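Local coordinates for protein dual function macrocyclase-peptidase POPB (Galerina marginata, PDB 5N4B) that cleaves peptide bonds on the C-terminal side of proline and joins peptide ends into macrocycles during biosynthesis of the amanitin toxins, at residues 77-82 against 508-513; 67-72 against 712-717; 476-481 against 520-525. The protein carries 1 engineered substitution. All coordinates share one frame; numbering follows the deposited sequence.

Contact 1: 77-82 against 508-513; sequences RASRNY and FSPIIL
Two aromatic rings, Y82 and F508, meet tip to tip. The phenol OH of Y82 comes in at the edge of the F508 ring, near its plane, with OH 3.6 Å from CE2 of F508. The Y82 ring in turn has P510 CG at its own edge, where CE1 of Y82 stands 4.0 Å from that carbon, and S79 O lies in the ring plane at the edge too; K84 adds a cation-pi contact. P510 sits between S79 and Y82 and has the largest share of the contact. Its CB presses against the carbonyl of S79, 3.3 Å from S79 O, while the P510 ring and the Y82 side chain cross at about a right angle. S79 holds its OG in the crowded position between backbone N and carbonyl carbon (chi1 83°), where it hydrogen-bonds F76 O of its own helix and rests 3.7 Å from I511 CG1. R80 bends at chi2 and chi3 and crosses both P510 and I511 obliquely, CG against I511 and CD 4.0 Å from P510 CG; it also packs on the backbone of the bound peptide. S509 OG takes the N-H of I512 in a nearly straight bond (3.1 Å, 170°). This is an N-cap opening helix 510-519; the C-terminal end of helix 68-80 packs against its first turn, just before the chain enters the beta-propeller of this prolyl oligopeptidase.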
loop_
_atom_site.group_PDB
_atom_site.type_symbol
_atom_site.label_atom_id
_atom_site.label_comp_id
_atom_site.label_asym_id
_atom_site.label_seq_id
_atom_site.Cartn_x
_atom_site.Cartn_y
_atom_site.Cartn_z
ATOM N N ARG A 77 -17.118 -14.066 -5.715
ATOM C CA ARG A 77 -16.840 -14.930 -4.573
ATOM C C ARG A 77 -16.172 -16.213 -5.022
ATOM O O ARG A 77 -15.180 -16.639 -4.435
ATOM C CB ARG A 77 -18.146 -15.240 -3.857
ATOM C CG ARG A 77 -17.977 -15.880 -2.484
ATOM C CD ARG A 77 -19.308 -16.261 -1.822
ATOM N NE ARG A 77 -20.274 -15.125 -1.717
ATOM C CZ ARG A 77 -21.342 -14.963 -2.449
ATOM N NH1 ARG A 77 -21.686 -15.834 -3.394
ATOM N NH2 ARG A 77 -22.124 -13.915 -2.223
ATOM N N ALA A 78 -16.677 -16.819 -6.102
ATOM C CA ALA A 78 -16.052 -18.045 -6.599
ATOM C C ALA A 78 -14.624 -17.791 -7.050
ATOM O O ALA A 78 -13.733 -18.610 -6.814
ATOM C CB ALA A 78 -16.899 -18.646 -7.710
ATOM N N SER A 79 -14.392 -16.656 -7.696
ATOM C CA SER A 79 -13.051 -16.353 -8.190
ATOM C C SER A 79 -12.045 -16.180 -7.066
ATOM O O SER A 79 -10.854 -16.400 -7.288
ATOM C CB SER A 79 -13.074 -15.124 -9.105
ATOM O OG SER A 79 -13.025 -13.917 -8.402
ATOM N N ARG A 80 -12.476 -15.795 -5.882
ATOM C CA ARG A 80 -11.609 -15.623 -4.711
ATOM C C ARG A 80 -11.454 -16.913 -3.916
ATOM O O ARG A 80 -10.595 -16.990 -3.052
ATOM C CB ARG A 80 -12.182 -14.528 -3.802
ATOM C CG ARG A 80 -12.128 -13.144 -4.388
ATOM C CD ARG A 80 -10.912 -12.389 -4.047
ATOM N NE ARG A 80 -10.744 -12.239 -2.594
ATOM C CZ ARG A 80 -10.465 -11.099 -1.978
ATOM N NH1 ARG A 80 -10.347 -11.102 -0.665
ATOM N NH2 ARG A 80 -10.272 -9.979 -2.677
ATOM N N ASN A 81 -12.252 -17.932 -4.203
ATOM C CA ASN A 81 -12.327 -19.114 -3.337
ATOM C C ASN A 81 -11.300 -20.156 -3.767
ATOM O O ASN A 81 -11.611 -21.213 -4.334
ATOM C CB ASN A 81 -13.735 -19.674 -3.381
ATOM C CG ASN A 81 -13.986 -20.678 -2.283
ATOM O OD1 ASN A 81 -13.226 -20.773 -1.339
ATOM N ND2 ASN A 81 -15.073 -21.410 -2.400
ATOM N N TYR A 82 -10.036 -19.833 -3.439
ATOM C CA TYR A 82 -8.928 -20.761 -3.667
ATOM C C TYR A 82 -7.908 -20.560 -2.552
ATOM O O TYR A 82 -7.769 -19.454 -2.019
ATOM C CB TYR A 82 -8.238 -20.578 -5.044
ATOM C CG TYR A 82 -7.680 -19.209 -5.302
ATOM C CD1 TYR A 82 -8.449 -18.233 -5.927
ATOM C CD2 TYR A 82 -6.376 -18.884 -4.952
ATOM C CE1 TYR A 82 -7.956 -16.983 -6.184
ATOM C CE2 TYR A 82 -5.885 -17.594 -5.210
ATOM C CZ TYR A 82 -6.661 -16.672 -5.829
ATOM O OH TYR A 82 -6.105 -15.436 -6.086
ATOM N N PHE A 508 -1.994 -9.579 -9.336
ATOM C CA PHE A 508 -3.026 -10.565 -9.681
ATOM C C PHE A 508 -4.328 -10.243 -8.946
ATOM O O PHE A 508 -4.341 -10.146 -7.710
ATOM C CB PHE A 508 -2.608 -11.983 -9.319
ATOM C CG PHE A 508 -3.549 -13.004 -9.826
ATOM C CD1 PHE A 508 -3.543 -13.369 -11.154
ATOM C CD2 PHE A 508 -4.447 -13.630 -8.963
ATOM C CE1 PHE A 508 -4.447 -14.313 -11.629
ATOM C CE2 PHE A 508 -5.349 -14.550 -9.447
ATOM C CZ PHE A 508 -5.345 -14.887 -10.741
ATOM N N SER A 509 -5.413 -10.099 -9.697
ATOM C CA SER A 509 -6.736 -9.909 -9.125
ATOM C C SER A 509 -7.720 -10.846 -9.803
ATOM O O SER A 509 -8.065 -10.621 -10.977
ATOM C CB SER A 509 -7.194 -8.482 -9.347
ATOM O OG SER A 509 -8.590 -8.386 -8.961
ATOM N N PRO A 510 -8.201 -11.897 -9.136
ATOM C CA PRO A 510 -9.175 -12.779 -9.784
ATOM C C PRO A 510 -10.475 -12.072 -10.060
ATOM O O PRO A 510 -11.136 -12.433 -11.029
ATOM C CB PRO A 510 -9.341 -13.943 -8.785
ATOM C CG PRO A 510 -8.948 -13.308 -7.455
ATOM C CD PRO A 510 -7.811 -12.360 -7.797
ATOM N N ILE A 511 -10.850 -11.076 -9.265
ATOM C CA ILE A 511 -12.082 -10.352 -9.554
ATOM C C ILE A 511 -11.950 -9.572 -10.855
ATOM O O ILE A 511 -12.870 -9.564 -11.684
ATOM C CB ILE A 511 -12.460 -9.473 -8.357
ATOM C CG1 ILE A 511 -12.964 -10.398 -7.206
ATOM C CG2 ILE A 511 -13.451 -8.374 -8.757
ATOM C CD1 ILE A 511 -13.505 -9.691 -5.987
ATOM N N ILE A 512 -10.846 -8.834 -11.033
ATOM C CA ILE A 512 -10.673 -8.099 -12.278
ATOM C C ILE A 512 -10.695 -9.059 -13.453
ATOM O O ILE A 512 -11.390 -8.805 -14.447
ATOM C CB ILE A 512 -9.418 -7.217 -12.250
ATOM C CG1 ILE A 512 -9.648 -6.105 -11.221
ATOM C CG2 ILE A 512 -9.160 -6.639 -13.631
ATOM C CD1 ILE A 512 -8.440 -5.231 -10.884
ATOM N N LEU A 513 -9.946 -10.163 -13.396
ATOM C CA LEU A 513 -9.958 -11.084 -14.534
ATOM C C LEU A 513 -11.354 -11.625 -14.803
ATOM O O LEU A 513 -11.752 -11.796 -15.948
ATOM C CB LEU A 513 -8.961 -12.237 -14.330
ATOM C CG LEU A 513 -7.497 -11.793 -14.217
ATOM C CD1 LEU A 513 -6.623 -13.019 -14.093
ATOM C CD2 LEU A 513 -7.027 -10.909 -15.373
#

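Contact 2: 67-72 against 712-717; sequences ADIQKL and AADKWG
Segments 68-72 and 712-717 pack most tightly at G717, which offers only backbone to its neighbours. Their axes approach to 8.4 Å at 126°, and the CA atoms of I69 and G717 are 5.1 Å apart. I69 splits its two branches between G717 and D714. CG1 lies 4.0 Å from G717 CA, on the side where any other residue would carry a CB, while CG2, anti to the backbone N, reaches across to D714 OD1 at 3.4 Å. One turn on, L72 runs out straight (chi2 -178°), setting CD1 3.6 Å from G717 CA. A713 CB packs between I69 and L72, 3.6 Å from I69 O. No hydrogen bond crosses; the contact is van der Waals packing. The carboxylate of D714 has its charge met on the other oxygen, OD2, by salt bridges to K710 and K691. The outer side of helix 68-80 is looser: Q70 points away into an exposed position, and the chain of K71 leads off from the partner helix. L63 of helix 46-64 touches both I69 and D714. Such helix-on-helix packing joins an N-terminal helix to the last helix of the alpha/beta-hydrolase fold, as in prolyl oligopeptidases.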
loop_
_atom_site.group_PDB
_atom_site.type_symbol
_atom_site.label_atom_id
_atom_site.label_comp_id
_atom_site.label_asym_id
_atom_site.label_seq_id
_atom_site.Cartn_x
_atom_site.Cartn_y
_atom_site.Cartn_z
ATOM N N ALA A 67 -30.039 -6.030 -11.232
ATOM C CA ALA A 67 -30.000 -7.439 -10.839
ATOM C C ALA A 67 -28.675 -8.105 -11.191
ATOM O O ALA A 67 -28.352 -9.161 -10.645
ATOM C CB ALA A 67 -31.156 -8.196 -11.492
ATOM N N ASP A 68 -27.870 -7.490 -12.042
ATOM C CA ASP A 68 -26.606 -8.104 -12.383
ATOM C C ASP A 68 -25.590 -8.044 -11.248
ATOM O O ASP A 68 -24.636 -8.821 -11.256
ATOM C CB ASP A 68 -26.004 -7.458 -13.621
ATOM C CG ASP A 68 -26.823 -7.721 -14.869
ATOM O OD1 ASP A 68 -27.811 -8.519 -14.844
ATOM O OD2 ASP A 68 -26.487 -7.119 -15.896
ATOM N N ILE A 69 -25.768 -7.155 -10.271
ATOM C CA ILE A 69 -24.813 -7.077 -9.164
ATOM C C ILE A 69 -24.752 -8.406 -8.411
ATOM O O ILE A 69 -23.671 -8.882 -8.059
ATOM C CB ILE A 69 -25.122 -5.874 -8.252
ATOM C CG1 ILE A 69 -24.771 -4.588 -9.003
ATOM C CG2 ILE A 69 -24.297 -5.929 -6.981
ATOM C CD1 ILE A 69 -25.256 -3.351 -8.342
ATOM N N GLN A 70 -25.909 -9.002 -8.104
ATOM C CA GLN A 70 -25.889 -10.290 -7.405
ATOM C C GLN A 70 -25.229 -11.384 -8.233
ATOM O O GLN A 70 -24.594 -12.301 -7.664
ATOM C CB GLN A 70 -27.313 -10.725 -7.033
ATOM C CG GLN A 70 -27.740 -10.206 -5.700
ATOM C CD GLN A 70 -27.135 -11.021 -4.581
ATOM O OE1 GLN A 70 -25.972 -10.832 -4.221
ATOM N NE2 GLN A 70 -27.884 -11.982 -4.084
ATOM N N LYS A 71 -25.398 -11.346 -9.557
ATOM C CA LYS A 71 -24.718 -12.295 -10.428
ATOM C C LYS A 71 -23.203 -12.118 -10.339
ATOM O O LYS A 71 -22.448 -13.096 -10.272
ATOM C CB LYS A 71 -25.215 -12.174 -11.884
ATOM C CG LYS A 71 -26.735 -12.349 -12.036
ATOM C CD LYS A 71 -27.179 -12.313 -13.506
ATOM C CE LYS A 71 -28.653 -12.742 -13.683
ATOM N NZ LYS A 71 -29.607 -11.956 -12.832
ATOM N N LEU A 72 -22.750 -10.870 -10.296
ATOM C CA LEU A 72 -21.323 -10.617 -10.174
ATOM C C LEU A 72 -20.814 -11.027 -8.799
ATOM O O LEU A 72 -19.715 -11.557 -8.682
ATOM C CB LEU A 72 -21.016 -9.142 -10.422
ATOM C CG LEU A 72 -21.178 -8.672 -11.829
ATOM C CD1 LEU A 72 -20.758 -7.179 -11.857
ATOM C CD2 LEU A 72 -20.400 -9.444 -12.873
ATOM N N ALA A 712 -17.089 -5.210 -4.017
ATOM C CA ALA A 712 -16.561 -5.351 -5.365
ATOM C C ALA A 712 -17.694 -5.520 -6.375
ATOM O O ALA A 712 -17.674 -4.925 -7.462
ATOM C CB ALA A 712 -15.586 -6.531 -5.427
ATOM N N ALA A 713 -18.694 -6.326 -6.042
ATOM C CA ALA A 713 -19.806 -6.500 -6.959
ATOM C C ALA A 713 -20.555 -5.191 -7.188
ATOM O O ALA A 713 -20.972 -4.893 -8.313
ATOM C CB ALA A 713 -20.739 -7.582 -6.430
ATOM N N ASP A 714 -20.751 -4.399 -6.136
ATOM C CA ASP A 714 -21.407 -3.094 -6.299
ATOM C C ASP A 714 -20.596 -2.189 -7.224
ATOM O O ASP A 714 -21.154 -1.547 -8.115
ATOM C CB ASP A 714 -21.518 -2.396 -4.949
ATOM C CG ASP A 714 -22.649 -2.886 -4.065
ATOM O OD1 ASP A 714 -23.480 -3.660 -4.524
ATOM O OD2 ASP A 714 -22.689 -2.461 -2.867
ATOM N N LYS A 715 -19.289 -2.123 -7.008
ATOM C CA LYS A 715 -18.424 -1.226 -7.776
ATOM C C LYS A 715 -18.391 -1.616 -9.247
ATOM O O LYS A 715 -18.647 -0.796 -10.141
ATOM C CB LYS A 715 -16.994 -1.256 -7.217
ATOM C CG LYS A 715 -15.968 -0.683 -8.110
ATOM C CD LYS A 715 -14.655 -0.502 -7.364
ATOM C CE LYS A 715 -13.877 -1.731 -7.286
ATOM N NZ LYS A 715 -12.391 -1.356 -7.167
ATOM N N TRP A 716 -18.069 -2.888 -9.515
ATOM C CA TRP A 716 -17.916 -3.319 -10.897
ATOM C C TRP A 716 -19.274 -3.429 -11.579
ATOM O O TRP A 716 -19.390 -3.176 -12.784
ATOM C CB TRP A 716 -17.119 -4.630 -10.981
ATOM C CG TRP A 716 -15.732 -4.519 -10.433
ATOM C CD1 TRP A 716 -15.182 -5.272 -9.424
ATOM C CD2 TRP A 716 -14.720 -3.586 -10.831
ATOM N NE1 TRP A 716 -13.894 -4.868 -9.188
ATOM C CE2 TRP A 716 -13.589 -3.820 -10.016
ATOM C CE3 TRP A 716 -14.666 -2.576 -11.790
ATOM C CZ2 TRP A 716 -12.406 -3.089 -10.143
ATOM C CZ3 TRP A 716 -13.497 -1.845 -11.913
ATOM C CH2 TRP A 716 -12.381 -2.106 -11.103
ATOM N N GLY A 717 -20.314 -3.766 -10.827
ATOM C CA GLY A 717 -21.662 -3.757 -11.401
ATOM C C GLY A 717 -22.134 -2.359 -11.751
ATOM O O GLY A 717 -22.768 -2.143 -12.797
#

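Contact 3: 476-481 against 520-525; sequences MFIVRH and GAIFAV
Strands 473-481 and 522-526 are antiparallel neighbours in the mixed central sheet of the alpha/beta-hydrolase fold, 473-481 lying between 522-526 and the edge strand 459-467. Two hydrogen-bonded pairs, F477 with V525 and V479 with F523, hold them in register. V479 N gives the shortest of the four interstrand bonds, 2.8 Å to F523 O, and F523 N returns one of 2.9 Å to V479 O. F477 O takes the N-H of V525 in its carbonyl plane, whereas F477 N sits above the V525 carbonyl plane, 50° out of it. Between these pairs, I478 faces A524 as a non-hydrogen-bonded pair. On the I478 face, CG2 of I478 and CD1 of I522 lie side by side, 4.2 Å apart. M476 runs extended through CG (chi1 176°) to rest its SD 3.9 Å from A524 CB, and helix 548-563 covers M476 and I478. The opposite face carries V479 and F523; their CB atoms are 4.1 Å apart, V479 CG2 sits at the edge of the F523 ring, and helix 510-519 touches both residues. Beyond V479 and F523 the direct bonding stops, and a water accepts from H481 N and donates to A521 O at 2.6 Å. R480 sends its guanidinium away to T484 O and E460. The chemistry implies that F477, V479, F523 and V525 satisfy their amides across this pair, while M476, I478, R480 and I522 bond outward.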
loop_
_atom_site.group_PDB
_atom_site.type_symbol
_atom_site.label_atom_id
_atom_site.label_comp_id
_atom_site.label_asym_id
_atom_site.label_seq_id
_atom_site.Cartn_x
_atom_site.Cartn_y
_atom_site.Cartn_z
ATOM N N MET A 476 1.935 1.784 -20.604
ATOM C CA MET A 476 0.658 1.387 -20.026
ATOM C C MET A 476 0.488 -0.114 -20.219
ATOM O O MET A 476 0.583 -0.622 -21.343
ATOM C CB MET A 476 -0.489 2.102 -20.714
ATOM C CG MET A 476 -1.874 1.671 -20.245
ATOM S SD MET A 476 -3.202 2.864 -20.609
ATOM C CE MET A 476 -2.971 3.190 -22.350
ATOM N N PHE A 477 0.129 -0.816 -19.145
ATOM C CA PHE A 477 -0.247 -2.224 -19.263
ATOM C C PHE A 477 -1.695 -2.342 -19.710
ATOM O O PHE A 477 -2.559 -1.584 -19.259
ATOM C CB PHE A 477 -0.119 -2.922 -17.922
ATOM C CG PHE A 477 1.275 -3.004 -17.389
ATOM C CD1 PHE A 477 2.245 -3.744 -18.047
ATOM C CD2 PHE A 477 1.613 -2.368 -16.215
ATOM C CE1 PHE A 477 3.537 -3.842 -17.512
ATOM C CE2 PHE A 477 2.928 -2.503 -15.670
ATOM C CZ PHE A 477 3.846 -3.227 -16.330
ATOM N N ILE A 478 -1.945 -3.269 -20.641
ATOM C CA ILE A 478 -3.297 -3.589 -21.091
ATOM C C ILE A 478 -3.498 -5.078 -20.870
ATOM O O ILE A 478 -2.723 -5.894 -21.389
ATOM C CB ILE A 478 -3.528 -3.201 -22.562
ATOM C CG1 ILE A 478 -3.398 -1.669 -22.687
ATOM C CG2 ILE A 478 -4.891 -3.629 -22.984
ATOM C CD1 ILE A 478 -3.671 -1.084 -24.115
ATOM N N VAL A 479 -4.542 -5.434 -20.129
ATOM C CA VAL A 479 -4.875 -6.820 -19.824
ATOM C C VAL A 479 -6.204 -7.159 -20.476
ATOM O O VAL A 479 -7.163 -6.375 -20.391
ATOM C CB VAL A 479 -4.946 -7.085 -18.307
ATOM C CG1 VAL A 479 -5.138 -8.564 -18.041
ATOM C CG2 VAL A 479 -3.690 -6.561 -17.629
ATOM N N ARG A 480 -6.281 -8.358 -21.080
ATOM C CA ARG A 480 -7.528 -8.805 -21.710
ATOM C C ARG A 480 -7.665 -10.319 -21.593
ATOM O O ARG A 480 -6.680 -11.049 -21.477
ATOM C CB ARG A 480 -7.594 -8.392 -23.178
ATOM C CG ARG A 480 -6.504 -9.016 -24.054
ATOM C CD ARG A 480 -6.771 -8.897 -25.518
ATOM N NE ARG A 480 -5.566 -9.192 -26.264
ATOM C CZ ARG A 480 -5.494 -9.029 -27.578
ATOM N NH1 ARG A 480 -6.568 -8.656 -28.265
ATOM N NH2 ARG A 480 -4.359 -9.256 -28.204
ATOM N N HIS A 481 -8.906 -10.759 -21.589
ATOM C CA HIS A 481 -9.165 -12.147 -21.948
ATOM C C HIS A 481 -8.816 -12.281 -23.432
ATOM O O HIS A 481 -9.131 -11.399 -24.223
ATOM C CB HIS A 481 -10.626 -12.486 -21.714
ATOM C CG HIS A 481 -10.952 -13.922 -21.936
ATOM N ND1 HIS A 481 -11.348 -14.384 -23.177
ATOM C CD2 HIS A 481 -10.948 -14.993 -21.113
ATOM C CE1 HIS A 481 -11.555 -15.690 -23.107
ATOM N NE2 HIS A 481 -11.312 -16.086 -21.869
ATOM N N GLY A 520 -15.888 -9.095 -21.673
ATOM C CA GLY A 520 -15.046 -8.799 -22.829
ATOM C C GLY A 520 -14.417 -7.427 -22.695
ATOM O O GLY A 520 -14.242 -6.715 -23.705
ATOM N N ALA A 521 -14.081 -7.020 -21.481
ATOM C CA ALA A 521 -13.540 -5.695 -21.208
ATOM C C ALA A 521 -12.034 -5.814 -21.073
ATOM O O ALA A 521 -11.487 -6.903 -21.013
ATOM C CB ALA A 521 -14.135 -5.142 -19.908
ATOM N N ILE A 522 -11.351 -4.668 -21.048
ATOM C CA ILE A 522 -9.903 -4.644 -20.862
ATOM C C ILE A 522 -9.589 -3.860 -19.582
ATOM O O ILE A 522 -10.405 -3.056 -19.105
ATOM C CB ILE A 522 -9.179 -4.059 -22.077
ATOM C CG1 ILE A 522 -9.412 -2.558 -22.214
ATOM C CG2 ILE A 522 -9.551 -4.805 -23.356
ATOM C CD1 ILE A 522 -8.666 -1.909 -23.348
ATOM N N PHE A 523 -8.414 -4.143 -18.987
ATOM C CA PHE A 523 -7.915 -3.441 -17.806
ATOM C C PHE A 523 -6.638 -2.720 -18.211
ATOM O O PHE A 523 -5.735 -3.314 -18.784
ATOM C CB PHE A 523 -7.609 -4.449 -16.709
ATOM C CG PHE A 523 -7.205 -3.903 -15.390
ATOM C CD1 PHE A 523 -8.043 -3.055 -14.700
ATOM C CD2 PHE A 523 -6.028 -4.315 -14.814
ATOM C CE1 PHE A 523 -7.703 -2.570 -13.445
ATOM C CE2 PHE A 523 -5.673 -3.799 -13.560
ATOM C CZ PHE A 523 -6.497 -2.944 -12.906
ATOM N N ALA A 524 -6.559 -1.437 -17.900
ATOM C CA ALA A 524 -5.474 -0.580 -18.338
ATOM C C ALA A 524 -4.823 0.060 -17.129
ATOM O O ALA A 524 -5.510 0.640 -16.286
ATOM C CB ALA A 524 -5.995 0.501 -19.278
ATOM N N VAL A 525 -3.490 0.030 -17.084
ATOM C CA VAL A 525 -2.724 0.553 -15.942
ATOM C C VAL A 525 -1.601 1.433 -16.456
ATOM O O VAL A 525 -0.497 0.936 -16.741
ATOM C CB VAL A 525 -2.157 -0.574 -15.077
ATOM C CG1 VAL A 525 -1.500 -0.018 -13.829
ATOM C CG2 VAL A 525 -3.256 -1.571 -14.675
HETATM O O HOH W 1 -11.402 -9.327 -21.967
#

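From the N terminus, helix 68-80 supplies two contacts in succession: 67-72 opens contact 2 and 77-82 opens contact 1. The chain then runs through the whole beta-propeller before returning to lay down 476-481. Next come 508-513, which closes contact 1, and 520-525, which closes contact 3, so these two loops cross. Only at 712-717 does contact 2 close, enclosing both of the others. In space, helix 510-519 is the middle layer: I511 touches A712 and W716 of contact 2, while I512 and L513 rest on F523 and V479 of contact 3. Together they tie the N-terminal helix, the C-terminal helix and the hydrolase sheet.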